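Local coordinates for protein proline dehydrogenase (Bradyrhizobium japonicum USDA 110, PDB 3HAZ) that couples two steps of proline breakdown, probably oxidising proline to glutamate with an FAD-dependent dehydrogenase and an NAD-dependent aldehyde dehydrogenase in one chain, at residues Thr114-Asn119 against Gly447-Leu452. Residues are numbered along the deposited sequence; the frame is centred on the assembly and turned at random.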
# COMPACT_ATOMS: atom_id res chain seq x y z
N THR A 114 11.53 -39.71 -31.93
CA THR A 114 10.41 -38.98 -32.51
C THR A 114 10.32 -39.21 -34.03
O THR A 114 9.22 -39.40 -34.57
CB THR A 114 10.46 -37.46 -32.20
OG1 THR A 114 10.73 -37.25 -30.80
CG2 THR A 114 9.13 -36.81 -32.55
N ALA A 115 11.47 -39.19 -34.72
CA ALA A 115 11.52 -39.50 -36.16
C ALA A 115 10.99 -40.89 -36.45
O ALA A 115 10.38 -41.14 -37.49
CB ALA A 115 12.96 -39.38 -36.69
N PHE A 116 11.25 -41.81 -35.52
CA PHE A 116 10.77 -43.18 -35.62
C PHE A 116 9.28 -43.25 -35.93
O PHE A 116 8.83 -44.14 -36.65
CB PHE A 116 11.04 -43.95 -34.33
CG PHE A 116 10.34 -45.28 -34.26
CD1 PHE A 116 10.82 -46.37 -34.99
CD2 PHE A 116 9.20 -45.45 -33.48
CE1 PHE A 116 10.17 -47.60 -34.93
CE2 PHE A 116 8.55 -46.68 -33.42
CZ PHE A 116 9.04 -47.76 -34.14
N LEU A 117 8.51 -42.31 -35.39
CA LEU A 117 7.05 -42.32 -35.56
C LEU A 117 6.61 -42.07 -37.00
O LEU A 117 5.52 -42.50 -37.40
CB LEU A 117 6.39 -41.30 -34.63
CG LEU A 117 6.58 -41.51 -33.12
CD1 LEU A 117 5.96 -40.35 -32.35
CD2 LEU A 117 5.97 -42.84 -32.67
N VAL A 118 7.43 -41.38 -37.79
CA VAL A 118 7.09 -41.21 -39.20
C VAL A 118 8.02 -42.01 -40.11
O VAL A 118 7.65 -42.38 -41.21
CB VAL A 118 7.09 -39.73 -39.64
CG1 VAL A 118 6.05 -38.96 -38.86
CG2 VAL A 118 8.48 -39.11 -39.48
N ASN A 119 9.23 -42.28 -39.62
CA ASN A 119 10.26 -42.92 -40.42
C ASN A 119 10.87 -44.05 -39.61
O ASN A 119 11.90 -43.87 -38.95
CB ASN A 119 11.32 -41.90 -40.85
CG ASN A 119 12.36 -42.47 -41.81
OD1 ASN A 119 12.39 -43.67 -42.08
ND2 ASN A 119 13.21 -41.59 -42.34
N GLY A 447 -4.30 -47.08 -33.62
CA GLY A 447 -3.82 -46.54 -34.87
C GLY A 447 -2.34 -46.69 -35.19
O GLY A 447 -1.61 -47.44 -34.55
N SER A 448 -1.89 -45.95 -36.21
CA SER A 448 -0.50 -45.97 -36.65
C SER A 448 0.39 -44.98 -35.89
O SER A 448 -0.09 -43.97 -35.37
CB SER A 448 -0.43 -45.65 -38.14
OG SER A 448 -1.14 -46.63 -38.88
N HIS A 449 1.68 -45.29 -35.83
CA HIS A 449 2.65 -44.40 -35.19
C HIS A 449 2.62 -42.97 -35.74
O HIS A 449 2.84 -42.00 -35.01
CB HIS A 449 4.08 -44.95 -35.34
CG HIS A 449 4.33 -46.20 -34.56
ND1 HIS A 449 5.04 -47.27 -35.08
CD2 HIS A 449 3.98 -46.56 -33.30
CE1 HIS A 449 5.10 -48.23 -34.17
NE2 HIS A 449 4.47 -47.83 -33.09
N ARG A 450 2.36 -42.83 -37.04
CA ARG A 450 2.38 -41.51 -37.67
C ARG A 450 1.25 -40.61 -37.16
O ARG A 450 1.26 -39.40 -37.40
CB ARG A 450 2.31 -41.63 -39.19
CG ARG A 450 1.01 -42.21 -39.71
CD ARG A 450 1.15 -42.67 -41.15
NE ARG A 450 1.29 -41.55 -42.08
CZ ARG A 450 1.56 -41.69 -43.38
NH1 ARG A 450 1.72 -42.91 -43.88
NH2 ARG A 450 1.67 -40.63 -44.16
N ASP A 451 0.31 -41.19 -36.42
CA ASP A 451 -0.81 -40.43 -35.87
C ASP A 451 -0.77 -40.33 -34.35
O ASP A 451 -1.68 -39.76 -33.73
CB ASP A 451 -2.13 -41.05 -36.32
CG ASP A 451 -2.27 -41.08 -37.82
OD1 ASP A 451 -2.08 -40.01 -38.42
OD2 ASP A 451 -2.54 -42.16 -38.39
N LEU A 452 0.28 -40.86 -33.75
CA LEU A 452 0.38 -40.87 -32.29
C LEU A 452 0.63 -39.48 -31.68
O LEU A 452 -0.07 -39.08 -30.75
CB LEU A 452 1.47 -41.83 -31.84
CG LEU A 452 1.72 -41.80 -30.33
CD1 LEU A 452 0.45 -42.16 -29.57
CD2 LEU A 452 2.87 -42.73 -29.97
O HOH W 1 7.02 -46.33 -37.04
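One face of the H449 imidazole receives F116 CE2, which stands 3.8 Å above the ring plane and is displaced toward the rim. The two rings cross obliquely, with planes at 49° and centroids 5.2 Å apart. Over one face of the F116 ring, again toward its rim, lies a water that links the segments: it donates to the backbone O of F116 at 2.9 Å and also hydrogen-bonds H449 ND1. With NE2 hydrogen-bonded to E82 OE2, both imidazole nitrogens have partners, which probably restrains the rotation of the ring; the nearby carboxylate would probably favour a proton on NE2. An alanine here would probably loosen the join, since the water bridge, the bond to E82 and the ring beside F116 would all be lost.

Next to this polar link, L117 packs by its CD2 branch, which the first torsion (CG anti to the carbonyl carbon, chi1 -61°) brings to 3.9 Å from H449 CB and 4.1 Å from L452 CD2. Its side chain crosses that of H449 at about a right angle. The backbone O of L117 approaches R450 N to 3.2 Å, but the poor angle rules out a hydrogen bond.

A83 and V79 of helix 71-85 pack against F116 and L117, respectively. H449 opens the 3-10 turn after strand 440-448, and L117 also touches L453 of helix 452-463. Buried and away from the FAD and NAD pockets, this packing joins the C-terminal part of helix 106-115, in the family's DNA-binding-domain region, to a strand-to-helix turn of the TIM-type barrel.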